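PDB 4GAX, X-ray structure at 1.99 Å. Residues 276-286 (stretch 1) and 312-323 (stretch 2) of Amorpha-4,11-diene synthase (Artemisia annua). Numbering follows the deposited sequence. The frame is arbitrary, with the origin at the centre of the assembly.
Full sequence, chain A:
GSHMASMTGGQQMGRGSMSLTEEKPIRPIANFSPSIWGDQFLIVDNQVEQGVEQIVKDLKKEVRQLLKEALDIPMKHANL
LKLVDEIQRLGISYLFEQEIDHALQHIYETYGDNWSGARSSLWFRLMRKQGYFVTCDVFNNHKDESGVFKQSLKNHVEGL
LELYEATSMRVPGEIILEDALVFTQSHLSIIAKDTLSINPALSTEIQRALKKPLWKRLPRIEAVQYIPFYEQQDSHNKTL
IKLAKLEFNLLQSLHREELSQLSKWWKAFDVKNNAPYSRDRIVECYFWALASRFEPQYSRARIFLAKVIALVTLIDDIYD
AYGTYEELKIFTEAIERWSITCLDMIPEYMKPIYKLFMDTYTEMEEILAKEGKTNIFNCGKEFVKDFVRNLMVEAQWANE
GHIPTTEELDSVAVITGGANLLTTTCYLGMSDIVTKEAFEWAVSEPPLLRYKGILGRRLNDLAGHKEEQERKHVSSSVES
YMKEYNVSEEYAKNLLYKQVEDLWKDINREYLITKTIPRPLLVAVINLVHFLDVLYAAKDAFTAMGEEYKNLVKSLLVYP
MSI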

ATOM      1  N   PRO A 276       1.947  27.752 -10.431  1.00 39.17           N
ATOM      2  CA  PRO A 276       1.781  28.366  -9.106  1.00 44.04           C
ATOM      3  C   PRO A 276       0.425  28.043  -8.472  1.00 48.08           C
ATOM      4  O   PRO A 276       0.219  28.249  -7.270  1.00 45.59           O
ATOM      5  CB  PRO A 276       1.909  29.861  -9.400  1.00 43.37           C
ATOM      6  CG  PRO A 276       1.418  29.994 -10.806  1.00 41.64           C
ATOM      7  CD  PRO A 276       1.840  28.740 -11.522  1.00 39.76           C
ATOM      8  N   TYR A 277      -0.491  27.538  -9.286  1.00 48.56           N
ATOM      9  CA  TYR A 277      -1.780  27.085  -8.794  1.00 56.63           C
ATOM     10  C   TYR A 277      -1.659  25.781  -7.990  1.00 49.73           C
ATOM     11  O   TYR A 277      -2.531  25.463  -7.181  1.00 48.07           O
ATOM     12  CB  TYR A 277      -2.740  26.880  -9.970  1.00 57.74           C
ATOM     13  CG  TYR A 277      -2.183  25.970 -11.035  1.00 52.86           C
ATOM     14  CD1 TYR A 277      -2.316  24.594 -10.929  1.00 60.71           C
ATOM     15  CD2 TYR A 277      -1.514  26.483 -12.140  1.00 56.76           C
ATOM     16  CE1 TYR A 277      -1.807  23.758 -11.878  1.00 59.55           C
ATOM     17  CE2 TYR A 277      -1.001  25.644 -13.111  1.00 54.81           C
ATOM     18  CZ  TYR A 277      -1.151  24.283 -12.967  1.00 64.04           C
ATOM     19  OH  TYR A 277      -0.649  23.428 -13.910  1.00 62.55           O
ATOM     20  N   SER A 278      -0.583  25.028  -8.211  1.00 35.16           N
ATOM     21  CA  SER A 278      -0.462  23.701  -7.596  1.00 26.91           C
ATOM     22  C   SER A 278       0.514  23.618  -6.416  1.00 31.85           C
ATOM     23  O   SER A 278       1.016  24.639  -5.935  1.00 32.14           O
ATOM     24  CB  SER A 278      -0.126  22.642  -8.650  1.00 46.43           C
ATOM     25  OG  SER A 278       1.038  23.013  -9.367  1.00 67.51           O
ATOM     26  N   ARG A 279       0.797  22.387  -5.991  1.00 42.91           N
ATOM     27  CA  ARG A 279       1.534  22.116  -4.762  1.00 51.77           C
ATOM     28  C   ARG A 279       2.970  21.667  -5.014  1.00 47.16           C
ATOM     29  O   ARG A 279       3.274  21.070  -6.046  1.00 46.88           O
ATOM     30  CB  ARG A 279       0.821  21.006  -3.985  1.00 57.58           C
ATOM     31  CG  ARG A 279      -0.682  21.179  -3.900  1.00 66.33           C
ATOM     32  CD  ARG A 279      -1.394  19.872  -3.572  1.00 65.02           C
ATOM     33  NE  ARG A 279      -2.839  20.076  -3.534  1.00 66.34           N
ATOM     34  CZ  ARG A 279      -3.736  19.114  -3.359  1.00 73.31           C
ATOM     35  NH1 ARG A 279      -3.344  17.855  -3.204  1.00 76.15           N
ATOM     36  NH2 ARG A 279      -5.029  19.413  -3.342  1.00 74.96           N
ATOM     37  N   ASP A 280       3.840  21.938  -4.046  1.00 31.09           N
ATOM     38  CA  ASP A 280       5.222  21.454  -4.074  1.00 31.66           C
ATOM     39  C   ASP A 280       5.310  20.231  -3.145  1.00 33.33           C
ATOM     40  O   ASP A 280       5.610  20.370  -1.946  1.00 28.53           O
ATOM     41  CB  ASP A 280       6.169  22.564  -3.606  1.00 36.17           C
ATOM     42  CG  ASP A 280       7.638  22.196  -3.759  1.00 48.17           C
ATOM     43  OD1 ASP A 280       7.943  21.213  -4.471  1.00 47.40           O
ATOM     44  OD2 ASP A 280       8.495  22.901  -3.172  1.00 49.21           O
ATOM     45  N   ARG A 281       5.046  19.044  -3.695  1.00 28.81           N
ATOM     46  CA  ARG A 281       4.877  17.831  -2.885  1.00 24.35           C
ATOM     47  C   ARG A 281       5.618  16.603  -3.397  1.00 27.23           C
ATOM     48  O   ARG A 281       5.086  15.477  -3.327  1.00 25.77           O
ATOM     49  CB  ARG A 281       3.388  17.476  -2.767  1.00 31.53           C
ATOM     50  CG  ARG A 281       2.551  18.525  -2.022  1.00 37.19           C
ATOM     51  CD  ARG A 281       2.987  18.638  -0.567  1.00 49.52           C
ATOM     52  NE  ARG A 281       3.274  20.019  -0.179  1.00 59.79           N
ATOM     53  CZ  ARG A 281       2.369  20.870   0.291  1.00 60.84           C
ATOM     54  NH1 ARG A 281       1.109  20.488   0.431  1.00 69.74           N
ATOM     55  NH2 ARG A 281       2.721  22.102   0.621  1.00 62.86           N
ATOM     56  N   ILE A 282       6.845  16.778  -3.878  1.00 27.37           N
ATOM     57  CA  ILE A 282       7.536  15.618  -4.454  1.00 28.28           C
ATOM     58  C   ILE A 282       7.800  14.512  -3.415  1.00 26.30           C
ATOM     59  O   ILE A 282       7.730  13.322  -3.735  1.00 23.66           O
ATOM     60  CB  ILE A 282       8.817  16.008  -5.226  1.00 25.88           C
ATOM     61  CG1 ILE A 282       9.195  14.902  -6.213  1.00 22.54           C
ATOM     62  CG2 ILE A 282       9.969  16.302  -4.278  1.00 30.46           C
ATOM     63  CD1 ILE A 282       8.073  14.548  -7.214  1.00 28.44           C
ATOM     64  N   VAL A 283       8.058  14.897  -2.165  1.00 24.63           N
ATOM     65  CA  VAL A 283       8.347  13.909  -1.122  1.00 22.96           C
ATOM     66  C   VAL A 283       7.110  13.056  -0.897  1.00 23.97           C
ATOM     67  O   VAL A 283       7.182  11.826  -0.788  1.00 26.97           O
ATOM     68  CB  VAL A 283       8.770  14.574   0.209  1.00 25.61           C
ATOM     69  CG1 VAL A 283       8.942  13.507   1.308  1.00 25.82           C
ATOM     70  CG2 VAL A 283      10.062  15.363   0.022  1.00 29.34           C
ATOM     71  N   GLU A 284       5.968  13.729  -0.871  1.00 23.66           N
ATOM     72  CA  GLU A 284       4.671  13.080  -0.733  1.00 30.99           C
ATOM     73  C   GLU A 284       4.335  12.131  -1.891  1.00 29.60           C
ATOM     74  O   GLU A 284       3.782  11.050  -1.681  1.00 26.45           O
ATOM     75  CB  GLU A 284       3.585  14.146  -0.551  1.00 23.16           C
ATOM     76  CG  GLU A 284       3.655  14.875   0.811  1.00 37.63           C
ATOM     77  CD  GLU A 284       4.825  15.872   0.952  1.00 42.17           C
ATOM     78  OE1 GLU A 284       5.438  16.272  -0.068  1.00 31.41           O
ATOM     79  OE2 GLU A 284       5.138  16.260   2.102  1.00 45.93           O
ATOM     80  N   CYS A 285       4.676  12.513  -3.116  1.00 23.85           N
ATOM     81  CA  CYS A 285       4.403  11.631  -4.256  1.00 23.50           C
ATOM     82  C   CYS A 285       5.293  10.399  -4.163  1.00 19.63           C
ATOM     83  O   CYS A 285       4.859   9.280  -4.435  1.00 18.65           O
ATOM     84  CB  CYS A 285       4.653  12.353  -5.580  1.00 25.12           C
ATOM     85  SG  CYS A 285       3.558  13.783  -5.855  1.00 28.82           S
ATOM     86  N   TYR A 286       6.545  10.609  -3.780  1.00 22.21           N
ATOM     87  CA  TYR A 286       7.474   9.488  -3.624  1.00 22.27           C
ATOM     88  C   TYR A 286       7.016   8.506  -2.531  1.00 20.22           C
ATOM     89  O   TYR A 286       7.091   7.292  -2.713  1.00 19.03           O
ATOM     90  CB  TYR A 286       8.894   9.990  -3.314  1.00 19.51           C
ATOM     91  CG  TYR A 286       9.830   8.832  -3.096  1.00 20.09           C
ATOM     92  CD1 TYR A 286      10.407   8.590  -1.857  1.00 21.32           C
ATOM     93  CD2 TYR A 286      10.101   7.953  -4.126  1.00 19.85           C
ATOM     94  CE1 TYR A 286      11.255   7.480  -1.661  1.00 20.16           C
ATOM     95  CE2 TYR A 286      10.933   6.852  -3.948  1.00 23.55           C
ATOM     96  CZ  TYR A 286      11.507   6.622  -2.709  1.00 24.81           C
ATOM     97  OH  TYR A 286      12.326   5.520  -2.539  1.00 22.28           O
ATOM     98  N   VAL A 312      -0.353  13.692 -11.904  1.00 30.48           N
ATOM     99  CA  VAL A 312      -1.754  13.583 -11.519  1.00 32.01           C
ATOM    100  C   VAL A 312      -2.135  14.719 -10.578  1.00 27.95           C
ATOM    101  O   VAL A 312      -3.186  15.343 -10.717  1.00 35.28           O
ATOM    102  CB  VAL A 312      -2.006  12.234 -10.799  1.00 28.27           C
ATOM    103  CG1 VAL A 312      -3.342  12.250 -10.075  1.00 32.16           C
ATOM    104  CG2 VAL A 312      -1.933  11.098 -11.789  1.00 32.87           C
ATOM    105  N   THR A 313      -1.267  14.970  -9.610  1.00 31.41           N
ATOM    106  CA  THR A 313      -1.466  16.048  -8.659  1.00 39.48           C
ATOM    107  C   THR A 313      -1.599  17.386  -9.388  1.00 40.28           C
ATOM    108  O   THR A 313      -2.510  18.168  -9.094  1.00 36.01           O
ATOM    109  CB  THR A 313      -0.306  16.090  -7.641  1.00 42.10           C
ATOM    110  OG1 THR A 313      -0.223  14.827  -6.960  1.00 44.70           O
ATOM    111  CG2 THR A 313      -0.515  17.194  -6.629  1.00 48.36           C
ATOM    112  N   LEU A 314      -0.712  17.639 -10.351  1.00 32.39           N
ATOM    113  CA  LEU A 314      -0.772  18.874 -11.134  1.00 31.27           C
ATOM    114  C   LEU A 314      -2.069  18.953 -11.900  1.00 33.73           C
ATOM    115  O   LEU A 314      -2.785  19.962 -11.821  1.00 35.10           O
ATOM    116  CB  LEU A 314       0.384  18.946 -12.135  1.00 34.75           C
ATOM    117  CG  LEU A 314       1.752  19.290 -11.554  1.00 33.63           C
ATOM    118  CD1 LEU A 314       2.868  18.770 -12.452  1.00 37.81           C
ATOM    119  CD2 LEU A 314       1.857  20.780 -11.409  1.00 32.68           C
ATOM    120  N   ILE A 315      -2.368  17.886 -12.646  1.00 30.40           N
ATOM    121  CA  ILE A 315      -3.540  17.869 -13.524  1.00 35.10           C
ATOM    122  C   ILE A 315      -4.839  18.012 -12.721  1.00 41.84           C
ATOM    123  O   ILE A 315      -5.741  18.750 -13.129  1.00 42.27           O
ATOM    124  CB  ILE A 315      -3.576  16.607 -14.418  1.00 37.46           C
ATOM    125  CG1 ILE A 315      -2.418  16.634 -15.417  1.00 31.59           C
ATOM    126  CG2 ILE A 315      -4.869  16.539 -15.201  1.00 33.40           C
ATOM    127  CD1 ILE A 315      -2.291  15.351 -16.221  1.00 32.99           C
ATOM    128  N   ASP A 316      -4.922  17.329 -11.579  1.00 37.03           N
ATOM    129  CA  ASP A 316      -6.081  17.475 -10.696  1.00 39.70           C
ATOM    130  C   ASP A 316      -6.253  18.916 -10.230  1.00 37.05           C
ATOM    131  O   ASP A 316      -7.370  19.422 -10.139  1.00 34.49           O
ATOM    132  CB  ASP A 316      -5.965  16.560  -9.478  1.00 49.48           C
ATOM    133  CG  ASP A 316      -6.761  15.284  -9.632  1.00 55.68           C
ATOM    134  OD1 ASP A 316      -7.791  15.304 -10.341  1.00 55.65           O
ATOM    135  OD2 ASP A 316      -6.358  14.258  -9.045  1.00 59.00           O
ATOM    136  N   ASP A 317      -5.136  19.574  -9.943  1.00 38.55           N
ATOM    137  CA  ASP A 317      -5.164  20.948  -9.465  1.00 37.79           C
ATOM    138  C   ASP A 317      -5.556  21.946 -10.555  1.00 49.23           C
ATOM    139  O   ASP A 317      -5.879  23.095 -10.254  1.00 51.69           O
ATOM    140  CB  ASP A 317      -3.827  21.328  -8.823  1.00 42.16           C
ATOM    141  CG  ASP A 317      -3.606  20.644  -7.479  1.00 53.38           C
ATOM    142  OD1 ASP A 317      -4.558  20.009  -6.966  1.00 53.30           O
ATOM    143  OD2 ASP A 317      -2.485  20.755  -6.929  1.00 51.86           O
ATOM    144  N   ILE A 318      -5.519  21.514 -11.815  1.00 44.32           N
ATOM    145  CA  ILE A 318      -6.016  22.340 -12.916  1.00 39.92           C
ATOM    146  C   ILE A 318      -7.513  22.101 -13.101  1.00 41.80           C
ATOM    147  O   ILE A 318      -8.283  23.023 -13.354  1.00 36.55           O
ATOM    148  CB  ILE A 318      -5.323  22.020 -14.258  1.00 40.26           C
ATOM    149  CG1 ILE A 318      -3.825  22.311 -14.189  1.00 40.15           C
ATOM    150  CG2 ILE A 318      -5.932  22.840 -15.377  1.00 40.14           C
ATOM    151  CD1 ILE A 318      -3.066  21.899 -15.446  1.00 35.30           C
ATOM    152  N   TYR A 319      -7.930  20.850 -12.972  1.00 43.02           N
ATOM    153  CA  TYR A 319      -9.331  20.519 -13.205  1.00 40.85           C
ATOM    154  C   TYR A 319     -10.229  20.875 -12.030  1.00 51.00           C
ATOM    155  O   TYR A 319     -11.394  21.220 -12.229  1.00 55.68           O
ATOM    156  CB  TYR A 319      -9.490  19.042 -13.579  1.00 42.44           C
ATOM    157  CG  TYR A 319      -9.221  18.783 -15.039  1.00 38.00           C
ATOM    158  CD1 TYR A 319     -10.268  18.626 -15.940  1.00 37.18           C
ATOM    159  CD2 TYR A 319      -7.920  18.731 -15.522  1.00 35.67           C
ATOM    160  CE1 TYR A 319     -10.022  18.404 -17.291  1.00 34.85           C
ATOM    161  CE2 TYR A 319      -7.664  18.509 -16.856  1.00 34.79           C
ATOM    162  CZ  TYR A 319      -8.714  18.350 -17.738  1.00 31.31           C
ATOM    163  OH  TYR A 319      -8.446  18.131 -19.070  1.00 31.86           O
ATOM    164  N   ASP A 320      -9.698  20.802 -10.812  1.00 46.78           N
ATOM    165  CA  ASP A 320     -10.527  21.045  -9.638  1.00 62.13           C
ATOM    166  C   ASP A 320     -10.996  22.490  -9.591  1.00 69.58           C
ATOM    167  O   ASP A 320     -12.166  22.779  -9.830  1.00 78.86           O
ATOM    168  CB  ASP A 320      -9.794  20.691  -8.348  1.00 74.71           C
ATOM    169  CG  ASP A 320     -10.743  20.523  -7.173  1.00 84.41           C
ATOM    170  OD1 ASP A 320     -10.286  20.567  -6.008  1.00 87.80           O
ATOM    171  OD2 ASP A 320     -11.955  20.344  -7.419  1.00 83.13           O
ATOM    172  N   ALA A 321     -10.079  23.396  -9.277  1.00 69.17           N
ATOM    173  CA  ALA A 321     -10.416  24.808  -9.225  1.00 75.77           C
ATOM    174  C   ALA A 321     -10.042  25.509 -10.529  1.00 68.77           C
ATOM    175  O   ALA A 321     -10.898  25.826 -11.356  1.00 76.75           O
ATOM    176  CB  ALA A 321      -9.721  25.477  -8.039  1.00 82.86           C
ATOM    177  N   TYR A 322      -8.742  25.694 -10.705  1.00 49.78           N
ATOM    178  CA  TYR A 322      -8.145  26.568 -11.712  1.00 46.77           C
ATOM    179  C   TYR A 322      -8.801  26.756 -13.093  1.00 48.34           C
ATOM    180  O   TYR A 322      -9.223  27.865 -13.431  1.00 46.55           O
ATOM    181  CB  TYR A 322      -6.665  26.209 -11.888  1.00 45.83           C
ATOM    182  CG  TYR A 322      -5.833  27.436 -12.098  1.00 44.63           C
ATOM    183  CD1 TYR A 322      -5.599  28.318 -11.051  1.00 45.38           C
ATOM    184  CD2 TYR A 322      -5.324  27.744 -13.343  1.00 48.85           C
ATOM    185  CE1 TYR A 322      -4.860  29.460 -11.235  1.00 40.35           C
ATOM    186  CE2 TYR A 322      -4.582  28.883 -13.541  1.00 52.15           C
ATOM    187  CZ  TYR A 322      -4.351  29.734 -12.484  1.00 50.35           C
ATOM    188  OH  TYR A 322      -3.605  30.869 -12.677  1.00 68.35           O
ATOM    189  N   GLY A 323      -8.860  25.700 -13.897  1.00 49.89           N
ATOM    190  CA  GLY A 323      -9.270  25.837 -15.287  1.00 50.93           C
ATOM    191  C   GLY A 323     -10.742  26.132 -15.530  1.00 51.23           C
ATOM    192  O   GLY A 323     -11.620  25.534 -14.906  1.00 40.53           O
TER

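The contact joins the loop at the start of stretch 1 to one side of the helix in stretch 2. It buries 486 Å² in all, counting both sides. No hydrogen bond crosses between the stretches. Packing and one charged pair hold them together.

Aromatic and apolar packing is a large part of the contact. Tyr277 is its centre, with 119 Å² covered by stretch 2, the largest share of any residue. Its CA-to-CB bond points toward stretch 2, and chi1 is in the p well. The ring lies against Leu314, Asp317, Ile318 and Tyr322. CE1 of Tyr277 is 3.4 Å from CG1 of Ile318. OH of Tyr277 is 3.2 Å from CD1 of Ile318, a tight approach to a methyl group. At the ring edge, CE1 of Tyr277 is 3.9 Å from the backbone O of Leu314. A long, flat side chain suits this place because it can touch successive turns of the helix.

Tyr322, near the end of stretch 2, meets Tyr277. CB of Tyr277 sits over the face of the Tyr322 ring, 3.7 Å from the ring centroid, in a CH-pi contact. The closest atoms are CB of Tyr277 and CD1 of Tyr322, at 3.4 Å. The two rings are set obliquely, with centroids 4.9 Å apart and planes at 31°. Tyr322 remains exposed, and its ring covers part of the buried Tyr277.

Ser278 is small and lets the loop come close to the helix. Its CA is 5.8 Å from the CA of Asp317. Its OG is 3.1 Å from CD2 of Leu314 and is hydrogen-bonded to a residue just beyond one of the stretches. Leu314 starts sideways to the loop, but its end comes nearer.

The charged contact pairs Arg279 with Asp317. NE of Arg279 is 3.5 Å from OD2 of Asp317. The oxygen lies well out of the guanidinium plane, so this salt bridge works through charge alone. OD1 of Asp317 lies over one face of the same group. Asp317 points its CA-to-CB bond toward the loop, and its OD2 also lies 3.5 Å from CB of Ser278. An acid suits a place beside an arginine. Arg279 leaves its backbone sideways, and its extended chain carries the guanidinium to the acid. Its CD passes 4.2 Å from CG2 of Thr313.

Thr313 also faces Cys285, whose SG is 4.1 Å from OG1 of Thr313. That hydroxyl is hydrogen-bonded elsewhere in the structure.

The OH of Tyr277 is buried by the contact and has no partner in the model.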